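Thermotoga maritima TmcAL (Thermotoga maritima, PDB 5Y0T) belongs to the HIGH nucleotidyl transferase family of the HUP clan and holds adenosine-5'-rp-alpha-thio-triphosphate in a pocket of its fold. Local coordinates at residues Y19-T22 with S23-L27; S228-E231 with D232-E235. One frame throughout, in Å; residues are numbered along the deposited sequence.

Interaction 1: Y19-T22 with S23-L27; sequences YHLT and SAREL. With TAT (adenosine-5'-rp-alpha-thio-triphosphate), chain E.
Y19 O takes two hydrogen bonds from one residue, S23: the helical bond from S23 N and a second from the hydroxyl S23 OG, which lies 2.9 Å from Y19 O. The two donors arrive from opposite faces of the carbonyl plane, S23 OG tilted 34° from it. The serine rotamer sets OG beside its own backbone N (chi1 -72°), within reach of the carbonyl four residues back. Ordinary helical bonds continue the ladder, A24 N reaching H20 O at 2.8 Å and E26 N reaching T22 O at 3.0 Å. The side chains of R25 and L21 cross at an angle, R25 CD 4.1 Å from L21 CG. A bend at chi3 (61°) then carries the guanidinium round to a water, which accepts from R25 NH1 at 3.0 Å and donates to T22 OG1; that hydroxyl is also hydrogen-bonded to L18 O, one turn back.

TAT meets Y19 and H20, at the start of this stretch. Its ribose lies over one face of the H20 ring, TAT O4' being 3.3 Å from H20 CG, while the adenine C2 sits at the edge of the Y19 ring, 3.7 Å from Y19 CD2. H20 NE2 is hydrogen-bonded to V100 O of strand 98-103. Helix 15-28 is the crossover of a beta-alpha-beta unit, packing A24 on strand 3-8, L21 on strand 32-38 and S23 on strand 187-192.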
ATOM      1  N   TYR A  19     -12.924  36.880  -3.462  1.00 24.41           N
ATOM      2  CA  TYR A  19     -13.704  37.778  -2.622  1.00 23.16           C
ATOM      3  C   TYR A  19     -13.067  37.947  -1.248  1.00 24.95           C
ATOM      4  O   TYR A  19     -12.884  39.070  -0.787  1.00 24.67           O
ATOM      5  CB  TYR A  19     -15.118  37.230  -2.505  1.00 23.49           C
ATOM      6  CG  TYR A  19     -16.146  38.137  -1.863  1.00 23.24           C
ATOM      7  CD1 TYR A  19     -16.682  39.221  -2.550  1.00 27.15           C
ATOM      8  CD2 TYR A  19     -16.623  37.862  -0.590  1.00 23.63           C
ATOM      9  CE1 TYR A  19     -17.651  40.021  -1.977  1.00 27.49           C
ATOM     10  CE2 TYR A  19     -17.607  38.654  -0.006  1.00 21.57           C
ATOM     11  CZ  TYR A  19     -18.108  39.732  -0.701  1.00 32.84           C
ATOM     12  OH  TYR A  19     -19.088  40.506  -0.117  1.00 28.18           O
ATOM     13  N   HIS A  20     -12.719  36.828  -0.613  1.00 22.84           N
ATOM     14  CA  HIS A  20     -12.023  36.833   0.672  1.00 24.32           C
ATOM     15  C   HIS A  20     -10.687  37.564   0.606  1.00 21.47           C
ATOM     16  O   HIS A  20     -10.366  38.403   1.446  1.00 22.71           O
ATOM     17  CB  HIS A  20     -11.769  35.396   1.153  1.00 22.36           C
ATOM     18  CG  HIS A  20     -10.756  35.298   2.258  1.00 21.23           C
ATOM     19  ND1 HIS A  20      -9.450  34.909   2.043  1.00 22.74           N
ATOM     20  CD2 HIS A  20     -10.853  35.569   3.583  1.00 19.09           C
ATOM     21  CE1 HIS A  20      -8.791  34.930   3.188  1.00 22.27           C
ATOM     22  NE2 HIS A  20      -9.617  35.341   4.137  1.00 21.66           N
ATOM     23  N   LEU A  21      -9.895  37.223  -0.396  1.00 20.27           N
ATOM     24  CA  LEU A  21      -8.532  37.730  -0.469  1.00 18.85           C
ATOM     25  C   LEU A  21      -8.545  39.228  -0.699  1.00 23.09           C
ATOM     26  O   LEU A  21      -7.787  39.967  -0.088  1.00 20.43           O
ATOM     27  CB  LEU A  21      -7.755  37.030  -1.581  1.00 18.91           C
ATOM     28  CG  LEU A  21      -6.280  37.405  -1.665  1.00 26.25           C
ATOM     29  CD1 LEU A  21      -5.578  37.122  -0.336  1.00 22.92           C
ATOM     30  CD2 LEU A  21      -5.645  36.635  -2.807  1.00 24.23           C
ATOM     31  N   THR A  22      -9.423  39.670  -1.587  1.00 15.65           N
ATOM     32  CA  THR A  22      -9.548  41.087  -1.874  1.00 18.46           C
ATOM     33  C   THR A  22     -10.083  41.835  -0.651  1.00 25.27           C
ATOM     34  O   THR A  22      -9.590  42.910  -0.297  1.00 25.38           O
ATOM     35  CB  THR A  22     -10.476  41.324  -3.084  1.00 25.42           C
ATOM     36  OG1 THR A  22      -9.902  40.717  -4.250  1.00 27.10           O
ATOM     37  CG2 THR A  22     -10.651  42.807  -3.343  1.00 29.63           C
ATOM     38  N   SER A  23     -11.087  41.264  -0.001  1.00 20.53           N
ATOM     39  CA  SER A  23     -11.650  41.892   1.208  1.00 26.94           C
ATOM     40  C   SER A  23     -10.599  42.044   2.308  1.00 17.52           C
ATOM     41  O   SER A  23     -10.476  43.094   2.970  1.00 18.21           O
ATOM     42  CB  SER A  23     -12.831  41.071   1.741  1.00 28.05           C
ATOM     43  OG  SER A  23     -13.962  41.197   0.894  1.00 31.32           O
ATOM     44  N   ALA A  24      -9.846  40.979   2.504  1.00 15.56           N
ATOM     45  CA  ALA A  24      -8.827  40.947   3.535  1.00 18.27           C
ATOM     46  C   ALA A  24      -7.785  42.020   3.300  1.00 20.29           C
ATOM     47  O   ALA A  24      -7.373  42.703   4.234  1.00 22.07           O
ATOM     48  CB  ALA A  24      -8.154  39.558   3.563  1.00 14.39           C
ATOM     49  N   ARG A  25      -7.333  42.145   2.051  1.00 19.82           N
ATOM     50  CA  ARG A  25      -6.278  43.107   1.727  1.00 17.55           C
ATOM     51  C   ARG A  25      -6.785  44.537   1.888  1.00 21.33           C
ATOM     52  O   ARG A  25      -6.074  45.406   2.396  1.00 20.22           O
ATOM     53  CB  ARG A  25      -5.746  42.864   0.295  1.00 15.93           C
ATOM     54  CG  ARG A  25      -4.960  41.512   0.190  1.00 21.14           C
ATOM     55  CD  ARG A  25      -4.649  41.150  -1.272  1.00 27.45           C
ATOM     56  NE  ARG A  25      -3.811  42.167  -1.905  1.00 36.04           N
ATOM     57  CZ  ARG A  25      -3.868  42.482  -3.194  1.00 43.14           C
ATOM     58  NH1 ARG A  25      -4.731  41.858  -3.992  1.00 41.01           N
ATOM     59  NH2 ARG A  25      -3.059  43.418  -3.685  1.00 40.30           N
ATOM     60  N   GLU A  26      -8.015  44.779   1.456  1.00 20.80           N
ATOM     61  CA  GLU A  26      -8.584  46.119   1.532  1.00 17.23           C
ATOM     62  C   GLU A  26      -8.907  46.526   2.978  1.00 17.40           C
ATOM     63  O   GLU A  26      -8.832  47.697   3.333  1.00 22.91           O
ATOM     64  CB  GLU A  26      -9.846  46.200   0.668  1.00 19.76           C
ATOM     65  CG  GLU A  26      -9.571  46.078  -0.833  1.00 25.68           C
ATOM     66  CD  GLU A  26      -8.790  47.281  -1.391  1.00 35.06           C
ATOM     67  OE1 GLU A  26      -8.784  48.365  -0.755  1.00 29.40           O
ATOM     68  OE2 GLU A  26      -8.182  47.141  -2.470  1.00 35.77           O
ATOM     69  N   LEU A  27      -9.298  45.558   3.795  1.00 21.16           N
ATOM     70  CA  LEU A  27      -9.540  45.800   5.216  1.00 20.02           C
ATOM     71  C   LEU A  27      -8.253  46.162   5.961  1.00 21.96           C
ATOM     72  O   LEU A  27      -8.185  47.193   6.639  1.00 21.19           O
ATOM     73  CB  LEU A  27     -10.183  44.569   5.857  1.00 19.36           C
ATOM     74  CG  LEU A  27     -10.349  44.609   7.386  1.00 21.43           C
ATOM     75  CD1 LEU A  27     -11.416  45.602   7.774  1.00 21.38           C
ATOM     76  CD2 LEU A  27     -10.675  43.226   7.926  1.00 23.24           C
TER
HETATM   77  N1  TAT E1001     -17.018  34.340   0.753  1.00 28.55           N
HETATM   78  C2  TAT E1001     -16.079  34.849   1.572  1.00 34.70           C
HETATM   79  N3  TAT E1001     -14.969  34.183   1.934  1.00 26.98           N
HETATM   80  C4  TAT E1001     -14.738  32.929   1.474  1.00 27.16           C
HETATM   81  C5  TAT E1001     -15.704  32.311   0.561  1.00 26.03           C
HETATM   82  C6  TAT E1001     -16.905  33.108   0.217  1.00 31.15           C
HETATM   83  N6  TAT E1001     -17.854  32.615  -0.614  1.00 28.54           N
HETATM   84  N7  TAT E1001     -15.225  31.087   0.257  1.00 26.40           N
HETATM   85  C8  TAT E1001     -14.043  30.932   0.908  1.00 24.55           C
HETATM   86  N9  TAT E1001     -13.759  32.034   1.631  1.00 24.46           N
HETATM   87  PA  TAT E1001     -10.320  27.790   1.721  1.00 28.39           P
HETATM   88  PB  TAT E1001     -13.104  26.914   2.066  1.00 30.16           P
HETATM   89  PG  TAT E1001     -15.353  26.174   0.407  1.00 31.84           P
HETATM   90  C1' TAT E1001     -12.567  32.230   2.485  1.00 22.95           C
HETATM   91  O1A TAT E1001     -15.794  26.774  -0.917  1.00 22.08           O
HETATM   92  O1B TAT E1001     -13.209  25.557   2.693  1.00 30.80           O
HETATM   93  S1G TAT E1001      -9.713  27.302   3.503  1.00 25.90           S
HETATM   94  C2' TAT E1001     -12.506  31.139   3.553  1.00 23.37           C
HETATM   95  O2' TAT E1001     -13.395  31.403   4.639  1.00 23.77           O
HETATM   96  O2A TAT E1001      -9.366  27.570   0.559  1.00 26.72           O
HETATM   97  O2B TAT E1001     -13.443  28.131   2.889  1.00 31.16           O
HETATM   98  O2G TAT E1001     -14.998  24.705   0.295  1.00 27.29           O
HETATM   99  C3' TAT E1001     -11.045  31.173   3.942  1.00 25.16           C
HETATM  100  O3' TAT E1001     -10.795  32.192   4.929  1.00 21.31           O
HETATM  101  O3A TAT E1001     -11.685  27.032   1.308  1.00 30.75           O
HETATM  102  O3B TAT E1001     -13.963  26.945   0.692  1.00 30.60           O
HETATM  103  O3G TAT E1001     -16.215  26.493   1.604  1.00 31.46           O
HETATM  104  C4' TAT E1001     -10.354  31.556   2.637  1.00 27.29           C
HETATM  105  O4' TAT E1001     -11.352  32.087   1.756  1.00 22.68           O
HETATM  106  C5' TAT E1001      -9.701  30.347   1.960  1.00 20.23           C
HETATM  107  O5' TAT E1001     -10.705  29.351   1.756  1.00 24.99           O
HETATM  108  O   HOH W   1      -6.881  39.807  -4.145  1.00 31.21           O

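Interaction 2: S228-E231 with D232-E235; sequences SLPE and DSFE
P230 O faces the opening turn of the helix, accepting F234 N at 3.0 Å with an N-H...O angle of 170°, and S233 N only weakly at an angle of 123°; one residue later E231 O accepts E235 N at 2.8 Å. The first of these bonds is the i to i+4 link that starts the helical pattern, and it places P230 at the N-cap.

Just ahead of the cap, L229 folds its side chain back over the helix start. Its CG is turned beside the backbone N (chi1 -50°), which brings L229 CD1 to 4.0 Å from F234 CA and 4.2 Å from F234 CD1. The methyl meets the phenyl ring at its edge, near the ring plane, and not over a face. The same methyl lies 3.9 Å from S233 OG, a hydroxyl whose hydrogen bond goes to F13 O. The proline ring adds a second apolar touch, P230 CD resting 3.9 Å from S233 CB.

Around this turn, F234 packs on V225 and R226 of helix 222-228, L229 on I213 of helix 210-218, and P230 on L18 of helix 15-28. Here the pattern is that of a helix N-terminus: a short link from helix 222-228 enters helix 231-242 through a proline N-cap and forms a hydrophobic staple, N' residue L229 against N4 residue F234, whose own N-H closes the first turn.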
ATOM      1  N   SER A 228     -17.475  30.026 -12.348  1.00 27.32           N
ATOM      2  CA  SER A 228     -17.206  29.978 -10.908  1.00 30.82           C
ATOM      3  C   SER A 228     -15.805  30.410 -10.491  1.00 28.27           C
ATOM      4  O   SER A 228     -15.527  30.549  -9.294  1.00 23.80           O
ATOM      5  CB  SER A 228     -17.442  28.553 -10.395  1.00 32.54           C
ATOM      6  OG  SER A 228     -18.743  28.105 -10.734  1.00 36.41           O
ATOM      7  N   LEU A 229     -14.909  30.578 -11.462  1.00 23.49           N
ATOM      8  CA  LEU A 229     -13.494  30.811 -11.149  1.00 20.77           C
ATOM      9  C   LEU A 229     -12.999  32.101 -11.776  1.00 27.64           C
ATOM     10  O   LEU A 229     -13.485  32.513 -12.828  1.00 26.31           O
ATOM     11  CB  LEU A 229     -12.605  29.661 -11.649  1.00 22.70           C
ATOM     12  CG  LEU A 229     -12.922  28.200 -11.335  1.00 26.12           C
ATOM     13  CD1 LEU A 229     -11.806  27.310 -11.908  1.00 25.63           C
ATOM     14  CD2 LEU A 229     -13.100  27.958  -9.845  1.00 21.34           C
ATOM     15  N   PRO A 230     -12.027  32.746 -11.132  1.00 26.59           N
ATOM     16  CA  PRO A 230     -11.333  33.847 -11.805  1.00 26.89           C
ATOM     17  C   PRO A 230     -10.628  33.321 -13.065  1.00 26.12           C
ATOM     18  O   PRO A 230     -10.252  32.144 -13.117  1.00 23.76           O
ATOM     19  CB  PRO A 230     -10.320  34.328 -10.763  1.00 27.57           C
ATOM     20  CG  PRO A 230     -10.842  33.842  -9.451  1.00 28.29           C
ATOM     21  CD  PRO A 230     -11.543  32.535  -9.755  1.00 23.28           C
ATOM     22  N   GLU A 231     -10.440  34.183 -14.054  1.00 30.54           N
ATOM     23  CA  GLU A 231      -9.841  33.782 -15.327  1.00 32.58           C
ATOM     24  C   GLU A 231      -8.486  33.085 -15.174  1.00 25.73           C
ATOM     25  O   GLU A 231      -8.250  32.025 -15.767  1.00 28.32           O
ATOM     26  CB  GLU A 231      -9.693  35.007 -16.231  1.00 33.28           C
ATOM     27  CG  GLU A 231      -9.292  34.666 -17.653  1.00 45.42           C
ATOM     28  CD  GLU A 231      -9.278  35.887 -18.557  1.00 56.48           C
ATOM     29  OE1 GLU A 231      -9.442  37.017 -18.041  1.00 52.15           O
ATOM     30  OE2 GLU A 231      -9.110  35.711 -19.782  1.00 63.64           O
ATOM     31  N   ASP A 232      -7.590  33.648 -14.368  1.00 26.01           N
ATOM     32  CA  ASP A 232      -6.273  33.021 -14.232  1.00 27.55           C
ATOM     33  C   ASP A 232      -6.360  31.659 -13.560  1.00 27.14           C
ATOM     34  O   ASP A 232      -5.526  30.775 -13.811  1.00 21.73           O
ATOM     35  CB  ASP A 232      -5.306  33.905 -13.448  1.00 26.77           C
ATOM     36  CG  ASP A 232      -4.819  35.102 -14.247  1.00 37.93           C
ATOM     37  OD1 ASP A 232      -4.919  35.090 -15.492  1.00 43.42           O
ATOM     38  OD2 ASP A 232      -4.327  36.058 -13.620  1.00 41.05           O
ATOM     39  N   SER A 233      -7.356  31.480 -12.695  1.00 25.67           N
ATOM     40  CA  SER A 233      -7.519  30.199 -12.021  1.00 22.76           C
ATOM     41  C   SER A 233      -7.995  29.158 -13.025  1.00 22.89           C
ATOM     42  O   SER A 233      -7.462  28.057 -13.093  1.00 20.68           O
ATOM     43  CB  SER A 233      -8.509  30.320 -10.856  1.00 24.78           C
ATOM     44  OG  SER A 233      -8.749  29.055 -10.277  1.00 21.34           O
ATOM     45  N   PHE A 234      -9.002  29.525 -13.815  1.00 24.50           N
ATOM     46  CA  PHE A 234      -9.516  28.632 -14.848  1.00 26.97           C
ATOM     47  C   PHE A 234      -8.430  28.291 -15.871  1.00 25.85           C
ATOM     48  O   PHE A 234      -8.330  27.154 -16.331  1.00 27.08           O
ATOM     49  CB  PHE A 234     -10.720  29.263 -15.558  1.00 24.51           C
ATOM     50  CG  PHE A 234     -11.395  28.331 -16.532  1.00 32.28           C
ATOM     51  CD1 PHE A 234     -12.129  27.244 -16.071  1.00 25.98           C
ATOM     52  CD2 PHE A 234     -11.272  28.518 -17.900  1.00 31.62           C
ATOM     53  CE1 PHE A 234     -12.747  26.373 -16.958  1.00 32.51           C
ATOM     54  CE2 PHE A 234     -11.883  27.642 -18.794  1.00 30.67           C
ATOM     55  CZ  PHE A 234     -12.622  26.572 -18.321  1.00 28.34           C
ATOM     56  N   GLU A 235      -7.628  29.293 -16.234  1.00 23.99           N
ATOM     57  CA  GLU A 235      -6.570  29.111 -17.225  1.00 28.43           C
ATOM     58  C   GLU A 235      -5.563  28.067 -16.747  1.00 24.70           C
ATOM     59  O   GLU A 235      -5.183  27.175 -17.498  1.00 24.29           O
ATOM     60  CB  GLU A 235      -5.862  30.440 -17.510  1.00 39.17           C
ATOM     61  CG  GLU A 235      -5.159  30.490 -18.851  1.00 55.36           C
ATOM     62  CD  GLU A 235      -6.132  30.384 -20.018  1.00 68.75           C
ATOM     63  OE1 GLU A 235      -7.274  30.887 -19.897  1.00 72.83           O
ATOM     64  OE2 GLU A 235      -5.755  29.790 -21.052  1.00 71.37           O
TER

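Overall arrangement
From the N terminus, strand 3-8 leads into helix 15-28, where interaction 1 lies, before the chain enters strand 32-38, parallel to strand 3-8. Interaction 2 comes much later, at the passage from helix 222-228 to helix 231-242. Each joins adjoining segments, so neither closes a long loop; they are in series and do not cross. The centres of interaction 1 and interaction 2 are about 18 Å apart. Between interaction 1 and interaction 2 the nearest atoms are about 7 Å apart, without touching. The link is indirect: P230 packs on N15 and L18, at the start of the helix that holds interaction 1. Thus the beta-alpha-beta unit, with TAT beside Y19 and H20, adjoins the later helices 222-228 and 231-242.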